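Local coordinates for protein dimethyl-sulfide monooxygenase (PDB 6AK1) that oxidises dimethyl sulfide to methanethiol and formaldehyde with NADH and molecular oxygen, as the FMN-dependent large subunit of a two-component monooxygenase, at residues A43-R48 with D407-I412; D84-I89 with A116-T121; S90-V95 with V99-T104; S425-P428 with R432-L435. All blocks are in the same frame, centred on the assembly; numbering follows the deposited sequence.

Contact 1. Residues A43-R48 with D407-I412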
loop_
_atom_site.group_PDB
_atom_site.type_symbol
_atom_site.label_atom_id
_atom_site.label_comp_id
_atom_site.label_asym_id
_atom_site.label_seq_id
_atom_site.Cartn_x
_atom_site.Cartn_y
_atom_site.Cartn_z
ATOM N N ALA A 43 -12.809 3.574 9.128
ATOM C CA ALA A 43 -12.181 2.467 9.851
ATOM C C ALA A 43 -13.216 1.602 10.556
ATOM O O ALA A 43 -13.095 0.372 10.578
ATOM C CB ALA A 43 -11.151 2.995 10.868
ATOM N N MET A 44 -14.226 2.227 11.164
ATOM C CA MET A 44 -15.272 1.455 11.823
ATOM C C MET A 44 -16.092 0.665 10.814
ATOM O O MET A 44 -16.466 -0.485 11.075
ATOM C CB MET A 44 -16.174 2.379 12.632
ATOM C CG MET A 44 -15.460 3.063 13.788
ATOM S SD MET A 44 -16.647 3.795 14.945
ATOM C CE MET A 44 -17.073 5.299 14.094
ATOM N N GLU A 45 -16.380 1.273 9.658
ATOM C CA GLU A 45 -17.156 0.604 8.626
ATOM C C GLU A 45 -16.406 -0.597 8.050
ATOM O O GLU A 45 -17.030 -1.610 7.717
ATOM C CB GLU A 45 -17.518 1.609 7.528
ATOM C CG GLU A 45 -18.187 1.003 6.305
ATOM C CD GLU A 45 -19.657 0.632 6.540
ATOM O OE1 GLU A 45 -20.078 0.560 7.711
ATOM O OE2 GLU A 45 -20.391 0.422 5.544
ATOM N N LEU A 46 -15.071 -0.519 7.962
ATOM C CA LEU A 46 -14.283 -1.679 7.550
ATOM C C LEU A 46 -14.403 -2.840 8.532
ATOM O O LEU A 46 -14.359 -3.998 8.109
ATOM C CB LEU A 46 -12.813 -1.292 7.373
ATOM C CG LEU A 46 -12.466 -0.357 6.200
ATOM C CD1 LEU A 46 -10.984 -0.325 5.967
ATOM C CD2 LEU A 46 -13.156 -0.794 4.938
ATOM N N GLU A 47 -14.556 -2.571 9.837
ATOM C CA GLU A 47 -14.670 -3.685 10.779
ATOM C C GLU A 47 -16.055 -4.315 10.759
ATOM O O GLU A 47 -16.187 -5.512 11.013
ATOM C CB GLU A 47 -14.316 -3.246 12.209
ATOM C CG GLU A 47 -12.868 -2.909 12.347
ATOM C CD GLU A 47 -12.308 -3.066 13.752
ATOM O OE1 GLU A 47 -13.031 -2.855 14.751
ATOM O OE2 GLU A 47 -11.113 -3.396 13.853
ATOM N N ARG A 48 -17.090 -3.540 10.447
ATOM C CA ARG A 48 -18.410 -4.122 10.242
ATOM C C ARG A 48 -18.373 -5.218 9.179
ATOM O O ARG A 48 -19.134 -6.190 9.259
ATOM C CB ARG A 48 -19.417 -3.024 9.862
ATOM C CG ARG A 48 -20.855 -3.514 9.681
ATOM C CD ARG A 48 -21.809 -2.374 9.385
ATOM N NE ARG A 48 -21.706 -1.837 8.030
ATOM C CZ ARG A 48 -22.396 -2.294 6.985
ATOM N NH1 ARG A 48 -23.226 -3.323 7.132
ATOM N NH2 ARG A 48 -22.258 -1.729 5.788
ATOM N N ASP A 407 -21.233 -0.721 -0.074
ATOM C CA ASP A 407 -21.909 -1.617 -1.015
ATOM C C ASP A 407 -21.235 -2.988 -1.055
ATOM O O ASP A 407 -21.916 -4.023 -1.097
ATOM C CB ASP A 407 -21.930 -1.014 -2.422
ATOM C CG ASP A 407 -23.000 0.036 -2.604
ATOM O OD1 ASP A 407 -23.872 0.185 -1.713
ATOM O OD2 ASP A 407 -22.970 0.707 -3.665
ATOM N N PHE A 408 -19.897 -3.019 -1.061
ATOM C CA PHE A 408 -19.197 -4.300 -1.015
ATOM C C PHE A 408 -19.601 -5.105 0.212
ATOM O O PHE A 408 -19.905 -6.300 0.113
ATOM C CB PHE A 408 -17.684 -4.094 -1.027
ATOM C CG PHE A 408 -16.926 -5.332 -1.408
ATOM C CD1 PHE A 408 -16.557 -6.252 -0.449
ATOM C CD2 PHE A 408 -16.617 -5.588 -2.745
ATOM C CE1 PHE A 408 -15.882 -7.399 -0.794
ATOM C CE2 PHE A 408 -15.934 -6.742 -3.097
ATOM C CZ PHE A 408 -15.569 -7.646 -2.123
ATOM N N ILE A 409 -19.602 -4.468 1.384
ATOM C CA ILE A 409 -19.972 -5.181 2.603
ATOM C C ILE A 409 -21.420 -5.663 2.529
ATOM O O ILE A 409 -21.716 -6.815 2.850
ATOM C CB ILE A 409 -19.726 -4.291 3.833
ATOM C CG1 ILE A 409 -18.236 -3.949 3.930
ATOM C CG2 ILE A 409 -20.220 -4.983 5.119
ATOM C CD1 ILE A 409 -17.908 -2.920 5.012
ATOM N N ASP A 410 -22.333 -4.810 2.069
ATOM C CA ASP A 410 -23.754 -5.158 2.102
ATOM C C ASP A 410 -24.112 -6.232 1.074
ATOM O O ASP A 410 -24.884 -7.149 1.374
ATOM C CB ASP A 410 -24.605 -3.904 1.877
ATOM C CG ASP A 410 -24.492 -2.911 3.031
ATOM O OD1 ASP A 410 -24.005 -3.296 4.108
ATOM O OD2 ASP A 410 -24.889 -1.748 2.861
ATOM N N TYR A 411 -23.587 -6.122 -0.145
ATOM C CA TYR A 411 -24.027 -6.953 -1.263
ATOM C C TYR A 411 -23.113 -8.137 -1.552
ATOM O O TYR A 411 -23.605 -9.180 -1.988
ATOM C CB TYR A 411 -24.119 -6.129 -2.545
ATOM C CG TYR A 411 -25.192 -5.074 -2.611
ATOM C CD1 TYR A 411 -26.513 -5.419 -2.849
ATOM C CD2 TYR A 411 -24.870 -3.725 -2.509
ATOM C CE1 TYR A 411 -27.487 -4.460 -2.942
ATOM C CE2 TYR A 411 -25.840 -2.753 -2.605
ATOM C CZ TYR A 411 -27.156 -3.132 -2.828
ATOM O OH TYR A 411 -28.145 -2.182 -2.942
ATOM N N ILE A 412 -21.798 -7.994 -1.384
ATOM C CA ILE A 412 -20.833 -9.020 -1.798
ATOM C C ILE A 412 -20.366 -9.886 -0.624
ATOM O O ILE A 412 -20.335 -11.105 -0.731
ATOM C CB ILE A 412 -19.628 -8.381 -2.519
ATOM C CG1 ILE A 412 -20.082 -7.528 -3.709
ATOM C CG2 ILE A 412 -18.645 -9.462 -2.954
ATOM C CD1 ILE A 412 -21.134 -8.199 -4.590
#

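Contact 2. Residues D84-I89 with A116-T121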
loop_
_atom_site.group_PDB
_atom_site.type_symbol
_atom_site.label_atom_id
_atom_site.label_comp_id
_atom_site.label_asym_id
_atom_site.label_seq_id
_atom_site.Cartn_x
_atom_site.Cartn_y
_atom_site.Cartn_z
ATOM N N ASP A 84 -0.731 14.189 4.695
ATOM C CA ASP A 84 0.144 13.156 5.239
ATOM C C ASP A 84 -0.682 11.967 5.723
ATOM O O ASP A 84 -1.568 12.143 6.569
ATOM C CB ASP A 84 0.961 13.794 6.366
ATOM C CG ASP A 84 1.682 12.791 7.254
ATOM O OD1 ASP A 84 2.027 11.666 6.821
ATOM O OD2 ASP A 84 1.925 13.166 8.425
ATOM N N PRO A 85 -0.443 10.757 5.206
ATOM C CA PRO A 85 -1.286 9.608 5.577
ATOM C C PRO A 85 -1.052 9.084 6.981
ATOM O O PRO A 85 -1.829 8.219 7.419
ATOM C CB PRO A 85 -0.897 8.542 4.540
ATOM C CG PRO A 85 0.541 8.841 4.267
ATOM C CD PRO A 85 0.614 10.374 4.254
ATOM N N PHE A 86 0.005 9.529 7.678
ATOM C CA PHE A 86 0.169 9.185 9.088
ATOM C C PHE A 86 -0.830 9.917 9.967
ATOM O O PHE A 86 -1.031 9.524 11.121
ATOM C CB PHE A 86 1.585 9.527 9.570
ATOM C CG PHE A 86 2.661 8.598 9.065
ATOM C CD1 PHE A 86 3.054 8.620 7.735
ATOM C CD2 PHE A 86 3.320 7.740 9.941
ATOM C CE1 PHE A 86 4.072 7.776 7.272
ATOM C CE2 PHE A 86 4.342 6.898 9.487
ATOM C CZ PHE A 86 4.713 6.915 8.147
ATOM N N GLY A 87 -1.469 10.963 9.437
ATOM C CA GLY A 87 -2.159 11.915 10.291
ATOM C C GLY A 87 -3.303 11.325 11.098
ATOM O O GLY A 87 -3.440 11.614 12.287
ATOM N N ALA A 88 -4.157 10.522 10.466
ATOM C CA ALA A 88 -5.385 10.054 11.107
ATOM C C ALA A 88 -5.279 8.641 11.671
ATOM O O ALA A 88 -6.282 8.112 12.153
ATOM C CB ALA A 88 -6.550 10.120 10.119
ATOM N N ILE A 89 -4.095 8.020 11.631
ATOM C CA ILE A 89 -3.980 6.610 12.003
ATOM C C ILE A 89 -4.413 6.388 13.451
ATOM O O ILE A 89 -5.198 5.474 13.745
ATOM C CB ILE A 89 -2.549 6.096 11.760
ATOM C CG1 ILE A 89 -2.167 6.264 10.293
ATOM C CG2 ILE A 89 -2.431 4.616 12.201
ATOM C CD1 ILE A 89 -3.103 5.561 9.350
ATOM N N ALA A 116 12.081 5.033 10.771
ATOM C CA ALA A 116 12.004 3.909 11.698
ATOM C C ALA A 116 11.246 4.280 12.967
ATOM O O ALA A 116 10.432 3.490 13.468
ATOM C CB ALA A 116 13.415 3.427 12.046
ATOM N N ARG A 117 11.498 5.478 13.504
ATOM C CA ARG A 117 10.809 5.897 14.723
ATOM C C ARG A 117 9.340 6.195 14.447
ATOM O O ARG A 117 8.472 5.847 15.256
ATOM C CB ARG A 117 11.490 7.123 15.347
ATOM C CG ARG A 117 10.880 7.533 16.684
ATOM C CD ARG A 117 11.545 8.775 17.306
ATOM N NE ARG A 117 11.136 10.001 16.629
ATOM C CZ ARG A 117 10.918 11.158 17.248
ATOM N NH1 ARG A 117 11.074 11.243 18.562
ATOM N NH2 ARG A 117 10.539 12.229 16.553
ATOM N N ARG A 118 9.039 6.831 13.313
ATOM C CA ARG A 118 7.646 7.155 13.027
ATOM C C ARG A 118 6.813 5.895 12.847
ATOM O O ARG A 118 5.666 5.841 13.288
ATOM C CB ARG A 118 7.552 8.049 11.789
ATOM C CG ARG A 118 8.292 9.372 11.928
ATOM C CD ARG A 118 8.276 10.165 10.616
ATOM N NE ARG A 118 6.932 10.554 10.260
ATOM C CZ ARG A 118 6.377 10.413 9.060
ATOM N NH1 ARG A 118 7.056 9.917 8.032
ATOM N NH2 ARG A 118 5.128 10.816 8.893
ATOM N N LEU A 119 7.377 4.864 12.200
ATOM C CA LEU A 119 6.631 3.623 12.015
ATOM C C LEU A 119 6.564 2.810 13.305
ATOM O O LEU A 119 5.514 2.241 13.612
ATOM C CB LEU A 119 7.251 2.795 10.884
ATOM C CG LEU A 119 7.013 3.375 9.477
ATOM C CD1 LEU A 119 7.946 2.755 8.473
ATOM C CD2 LEU A 119 5.558 3.180 9.064
ATOM N N SER A 120 7.668 2.747 14.067
ATOM C CA SER A 120 7.640 2.100 15.381
ATOM C C SER A 120 6.588 2.734 16.268
ATOM O O SER A 120 5.865 2.027 16.979
ATOM C CB SER A 120 8.998 2.201 16.089
ATOM O OG SER A 120 9.947 1.296 15.581
ATOM N N THR A 121 6.510 4.071 16.256
ATOM C CA THR A 121 5.513 4.775 17.064
ATOM C C THR A 121 4.098 4.326 16.713
ATOM O O THR A 121 3.277 4.101 17.605
ATOM C CB THR A 121 5.661 6.293 16.887
ATOM O OG1 THR A 121 6.938 6.701 17.383
ATOM C CG2 THR A 121 4.568 7.044 17.634
HETATM O O HOH W 1 4.201 11.013 5.674
HETATM O O HOH W 2 3.356 12.940 10.657
#

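Contact 3. Residues S90-V95 with V99-T104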
loop_
_atom_site.group_PDB
_atom_site.type_symbol
_atom_site.label_atom_id
_atom_site.label_comp_id
_atom_site.label_asym_id
_atom_site.label_seq_id
_atom_site.Cartn_x
_atom_site.Cartn_y
_atom_site.Cartn_z
ATOM N N SER A 90 -3.902 7.200 14.385
ATOM C CA SER A 90 -4.183 6.922 15.799
ATOM C C SER A 90 -5.663 7.087 16.116
ATOM O O SER A 90 -6.235 6.287 16.861
ATOM C CB SER A 90 -3.350 7.822 16.720
ATOM O OG SER A 90 -3.708 9.181 16.562
ATOM N N ALA A 91 -6.301 8.121 15.564
ATOM C CA ALA A 91 -7.743 8.260 15.742
ATOM C C ALA A 91 -8.480 7.019 15.241
ATOM O O ALA A 91 -9.420 6.547 15.893
ATOM C CB ALA A 91 -8.253 9.514 15.025
ATOM N N MET A 92 -8.052 6.462 14.093
ATOM C CA MET A 92 -8.746 5.305 13.523
ATOM C C MET A 92 -8.490 4.052 14.349
ATOM O O MET A 92 -9.377 3.202 14.498
ATOM C CB MET A 92 -8.306 5.084 12.068
ATOM C CG MET A 92 -8.884 6.085 11.081
ATOM S SD MET A 92 -8.589 5.578 9.343
ATOM C CE MET A 92 -6.786 5.692 9.261
ATOM N N ALA A 93 -7.278 3.925 14.892
ATOM C CA ALA A 93 -6.952 2.806 15.757
ATOM C C ALA A 93 -7.711 2.871 17.078
ATOM O O ALA A 93 -8.035 1.826 17.659
ATOM C CB ALA A 93 -5.444 2.781 16.003
ATOM N N ALA A 94 -8.012 4.085 17.559
ATOM C CA ALA A 94 -8.733 4.243 18.821
ATOM C C ALA A 94 -10.155 3.695 18.759
ATOM O O ALA A 94 -10.685 3.279 19.794
ATOM C CB ALA A 94 -8.783 5.721 19.232
ATOM N N VAL A 95 -10.804 3.721 17.593
ATOM C CA VAL A 95 -12.191 3.259 17.483
ATOM C C VAL A 95 -12.278 1.892 16.805
ATOM O O VAL A 95 -13.352 1.478 16.375
ATOM C CB VAL A 95 -13.082 4.285 16.762
ATOM C CG1 VAL A 95 -13.128 5.606 17.540
ATOM C CG2 VAL A 95 -12.605 4.515 15.316
ATOM N N VAL A 99 -8.808 -4.100 12.415
ATOM C CA VAL A 99 -8.427 -3.738 11.054
ATOM C C VAL A 99 -6.997 -3.196 11.049
ATOM O O VAL A 99 -6.571 -2.490 11.973
ATOM C CB VAL A 99 -9.428 -2.733 10.447
ATOM C CG1 VAL A 99 -9.356 -1.388 11.153
ATOM C CG2 VAL A 99 -9.175 -2.546 8.954
ATOM N N GLY A 100 -6.226 -3.559 10.015
ATOM C CA GLY A 100 -4.876 -3.050 9.879
ATOM C C GLY A 100 -4.831 -1.721 9.124
ATOM O O GLY A 100 -5.791 -1.320 8.474
ATOM N N PHE A 101 -3.688 -1.036 9.222
ATOM C CA PHE A 101 -3.484 0.240 8.539
ATOM C C PHE A 101 -2.190 0.153 7.745
ATOM O O PHE A 101 -1.108 0.053 8.330
ATOM C CB PHE A 101 -3.455 1.409 9.529
ATOM C CG PHE A 101 -4.662 1.462 10.406
ATOM C CD1 PHE A 101 -5.881 1.908 9.895
ATOM C CD2 PHE A 101 -4.605 1.020 11.723
ATOM C CE1 PHE A 101 -7.023 1.938 10.680
ATOM C CE2 PHE A 101 -5.742 1.049 12.515
ATOM C CZ PHE A 101 -6.961 1.527 11.985
ATOM N N GLY A 102 -2.313 0.161 6.421
ATOM C CA GLY A 102 -1.158 0.231 5.555
ATOM C C GLY A 102 -0.828 1.680 5.274
ATOM O O GLY A 102 -1.650 2.416 4.720
ATOM N N VAL A 103 0.360 2.115 5.672
ATOM C CA VAL A 103 0.753 3.507 5.550
ATOM C C VAL A 103 1.876 3.588 4.534
ATOM O O VAL A 103 2.880 2.883 4.655
ATOM C CB VAL A 103 1.173 4.091 6.912
ATOM C CG1 VAL A 103 1.455 5.574 6.774
ATOM C CG2 VAL A 103 0.065 3.848 7.929
ATOM N N THR A 104 1.691 4.415 3.516
ATOM C CA THR A 104 2.709 4.595 2.493
ATOM C C THR A 104 3.732 5.618 2.970
ATOM O O THR A 104 3.361 6.672 3.487
ATOM C CB THR A 104 2.058 5.055 1.179
ATOM O OG1 THR A 104 1.168 4.040 0.722
ATOM C CG2 THR A 104 3.093 5.295 0.102
#

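Contact 4. Residues S425-P428 with R432-L435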
loop_
_atom_site.group_PDB
_atom_site.type_symbol
_atom_site.label_atom_id
_atom_site.label_comp_id
_atom_site.label_asym_id
_atom_site.label_seq_id
_atom_site.Cartn_x
_atom_site.Cartn_y
_atom_site.Cartn_z
ATOM N N SER A 425 -15.236 -13.154 11.281
ATOM C CA SER A 425 -14.656 -12.588 12.488
ATOM C C SER A 425 -13.150 -12.530 12.275
ATOM O O SER A 425 -12.623 -13.029 11.280
ATOM C CB SER A 425 -15.027 -13.398 13.735
ATOM O OG SER A 425 -14.304 -14.609 13.780
ATOM N N TYR A 426 -12.460 -11.907 13.215
ATOM C CA TYR A 426 -11.034 -11.664 13.081
ATOM C C TYR A 426 -10.217 -12.704 13.837
ATOM O O TYR A 426 -10.582 -13.121 14.940
ATOM C CB TYR A 426 -10.682 -10.274 13.597
ATOM C CG TYR A 426 -11.044 -9.132 12.675
ATOM C CD1 TYR A 426 -10.233 -8.819 11.598
ATOM C CD2 TYR A 426 -12.168 -8.334 12.916
ATOM C CE1 TYR A 426 -10.520 -7.758 10.773
ATOM C CE2 TYR A 426 -12.466 -7.255 12.100
ATOM C CZ TYR A 426 -11.626 -6.978 11.023
ATOM O OH TYR A 426 -11.864 -5.935 10.178
ATOM N N LYS A 427 -9.115 -13.119 13.228
ATOM C CA LYS A 427 -8.118 -13.918 13.928
ATOM C C LYS A 427 -7.381 -13.024 14.928
ATOM O O LYS A 427 -7.001 -11.899 14.582
ATOM C CB LYS A 427 -7.160 -14.526 12.893
ATOM C CG LYS A 427 -6.136 -15.512 13.421
ATOM C CD LYS A 427 -5.296 -16.081 12.268
ATOM C CE LYS A 427 -4.192 -17.014 12.767
ATOM N NZ LYS A 427 -3.330 -17.517 11.654
ATOM N N PRO A 428 -7.199 -13.451 16.176
ATOM C CA PRO A 428 -6.514 -12.590 17.140
ATOM C C PRO A 428 -5.056 -12.374 16.767
ATOM O O PRO A 428 -4.431 -13.173 16.064
ATOM C CB PRO A 428 -6.644 -13.356 18.466
ATOM C CG PRO A 428 -6.852 -14.769 18.070
ATOM C CD PRO A 428 -7.660 -14.705 16.798
ATOM N N ARG A 432 0.497 -8.925 11.185
ATOM C CA ARG A 432 1.289 -9.992 10.585
ATOM C C ARG A 432 0.734 -11.362 10.950
ATOM O O ARG A 432 0.734 -12.278 10.122
ATOM C CB ARG A 432 2.758 -9.895 11.002
ATOM C CG ARG A 432 3.577 -10.999 10.343
ATOM C CD ARG A 432 5.085 -10.862 10.523
ATOM N NE ARG A 432 5.641 -9.710 9.824
ATOM C CZ ARG A 432 6.108 -8.638 10.452
ATOM N NH1 ARG A 432 6.604 -7.628 9.763
ATOM N NH2 ARG A 432 6.087 -8.594 11.775
ATOM N N ARG A 433 0.265 -11.528 12.190
ATOM C CA ARG A 433 -0.328 -12.807 12.561
ATOM C C ARG A 433 -1.590 -13.067 11.750
ATOM O O ARG A 433 -1.804 -14.180 11.260
ATOM C CB ARG A 433 -0.626 -12.849 14.057
ATOM C CG ARG A 433 -1.061 -14.218 14.539
ATOM C CD ARG A 433 -1.087 -14.317 16.055
ATOM N NE ARG A 433 -1.186 -15.711 16.482
ATOM C CZ ARG A 433 -2.315 -16.413 16.519
ATOM N NH1 ARG A 433 -3.470 -15.858 16.160
ATOM N NH2 ARG A 433 -2.291 -17.681 16.912
ATOM N N LYS A 434 -2.415 -12.036 11.562
ATOM C CA LYS A 434 -3.636 -12.189 10.776
ATOM C C LYS A 434 -3.340 -12.507 9.309
ATOM O O LYS A 434 -4.017 -13.350 8.709
ATOM C CB LYS A 434 -4.484 -10.922 10.887
ATOM C CG LYS A 434 -5.142 -10.704 12.240
ATOM C CD LYS A 434 -5.282 -9.200 12.533
ATOM C CE LYS A 434 -6.455 -8.896 13.464
ATOM N NZ LYS A 434 -6.276 -9.339 14.871
ATOM N N LEU A 435 -2.345 -11.840 8.706
ATOM C CA LEU A 435 -2.134 -11.965 7.261
ATOM C C LEU A 435 -1.138 -13.060 6.892
ATOM O O LEU A 435 -1.401 -13.870 5.993
ATOM C CB LEU A 435 -1.656 -10.638 6.667
ATOM C CG LEU A 435 -2.690 -9.525 6.557
ATOM C CD1 LEU A 435 -2.080 -8.292 5.890
ATOM C CD2 LEU A 435 -3.895 -10.004 5.772
#

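Contact 1. Residues A43-R48 with D407-I412
In Arg-48, chi1 (-178°) and chi2 carry the chain straight out to CD, and the bend at chi3 brings the guanidinium across to Asp-410 and Ile-409. In the same helix Glu-45 bends at chi2, turning its carboxylate back to the same arginine, and the three charged residues form a salt-bridge network. The guanidinium grips Asp-410 end-on, both terminal nitrogens going to one oxygen: NH2 of Arg-48 lies 2.9 Å from OD1 of Asp-410, and NH1 of Arg-48 3.1 Å from that OD1. Glu-45 takes the other side of the group through two nearly straight bonds, NE of Arg-48 to its OE1 (2.9 Å) and NH2 of Arg-48 to its OE2 (2.9 Å). Segments 43-48 and 407-412, on the first and last helices of the TIM barrel, run almost parallel (15°) where its outer layer of helices closes on itself. With an alanine at Glu-45, NE of Arg-48 would probably lose its partner and NH2 one of its two, leaving the guanidinium freer to turn. Glu-45 OE2 also accepts from Thr-406, so it ties the arginine to helix 403-418 by another route. Beneath the charges, the branched apolar Ile-409 suits its buried place: CG2 sits under one guanidinium face, 3.9 Å from NH2 of Arg-48, while CD1 presses on the backbone O of Glu-45 at 3.1 Å.

Contact 2. Residues D84-I89 with A116-T121
The guanidinium of Arg-118 lies over one face of the Phe-86 ring in a cation-pi contact: CZ of Arg-118 stands 3.8 Å from the ring centroid, almost on the ring normal. The two planes are tilted by 35°, so NH2 of Arg-118 dips closest, 3.2 Å from CD1 of Phe-86. The arginine reaches this place by bending at chi3 (65°). Asp-84 faces the guanidinium edge in a long salt bridge, OD1 to NH2 of Arg-118 at 3.8 Å. Two waters help to span that gap, each donating to one carboxylate oxygen and accepting from NH2, one of them weakly. OD1 of Asp-84 also accepts from N of Phe-86 (3.1 Å) in an Asx turn. A serine in place of Phe-86 would probably strip the cation of its aromatic platform and open a gap beside Leu-119, whose CD2 packs 3.9 Å from CE2 of the ring. NH1 of Arg-118 pairs with Glu-110. The side chains of Phe-86 and Thr-104, a probable FMN-binding residue, are about 7 Å apart. The loop before helix 89-94 is thus pinned to helix 112-126, with Phe-86 wedged between Leu-115 and Leu-122 of that helix and Val-103 and Ala-105 of strand 100-106.

Contact 3. Residues S90-V95 with V99-T104
The ring of Phe-101 pushes its far end, CE1, CZ and CE2, against one turn of helix 89-94, and the neighbours it finds there meet it obliquely. CB of Met-92 is 3.7 Å from CE1 of Phe-101. At CE2, on the same side of the ring plane, CB of Ala-93 comes to 3.9 Å from that carbon of Phe-101, and between them the peptide joining the two helix residues is near enough for N of Ala-93 to lie 3.8 Å from CZ of the ring. An alanine suits this spot because its single methyl lets the aromatic come close to the helix backbone. Met-92 does more with its longer chain: the bend at chi3 (-66°) folds the methyl back along the ring, so that CE reaches 3.9 Å from CD1 of Phe-101. Its SD stands 5.3 Å from the ring centroid and 60° off the normal, an oblique Met-aromatic contact. Met-92 also packs on Leu-54 and Ile-56 of strand 53-57 and on Trp-39 and Ala-43 of helix 36-48, so its flexible apolar chain fills the seam between layers. Strands 53-57 and 100-106 lie parallel and adjacent, with helix 89-94 in the connection between them: this is helix-on-strand packing within a beta-alpha-beta crossover of a TIM barrel, whose second strand carries Thr-104, a probable FMN-binding residue.

Contact 4. Residues S425-P428 with R432-L435
Lys-434 wraps its side chain around the carbonyl oxygen of Lys-427. From CB the chain leaves beside the backbone N; CG then passes 3.2 Å from O of Lys-427, CD stands a little further off, and CE returns to 3.3 Å from that same oxygen while also lying 4.2 Å from CD1 of Tyr-426. The last bend, chi4 at 70°, hooks NZ over, and NZ donates to O of Lys-427 at 2.7 Å, in the carbonyl plane. The buried ammonium is further satisfied by O of Gly-429 and ND1 of His-98; a lysine suits the place because one charged tip can serve several acceptors. This short loop and the single-turn helix 431-435 follow the last barrel helix and pack at the end of the TIM barrel where strands begin: OH of Tyr-426 bonds to O of Phe-51, its ring stacks with His-98, and Leu-435 touches Phe-225. One residue earlier, Arg-433 runs out extended from CG to NE and gives NH1 to O of Pro-428 at 2.9 Å. That donor stands 36° above the carbonyl plane, while NH2 of Arg-433 is held by Asn-439. The extended side chain of Lys-427 crosses that of Arg-433 at about a right angle, its CE methylene 3.7 Å from NH1 of Arg-433. The two like charges are not in contact, NZ of Lys-427 being 4.8 Å from NH1 of Arg-433.

In the fold
Contacts 1, 2 and 3 follow the barrel wall. Contact 1 joins its first and last helices, so it spans nearly the whole chain; contact 2 is nested inside that loop, and contact 3 inside contact 2. Contacts 2 and 3 are close, with centres about 10 Å apart, and Phe-86 and Ile-89 pack on Val-103. Contact 3 meets contact 1 through helix 36-48, where Glu-47 accepts from the backbone N of Val-99. Contact 4 comes last in the chain, its centre about 15 Å from that of contact 3, where Tyr-426 reaches Val-99. Contacts 2 and 3 thus meet at strand 100-106, whose Thr-104 probably binds FMN, while contacts 1 and 4 lie away from that site.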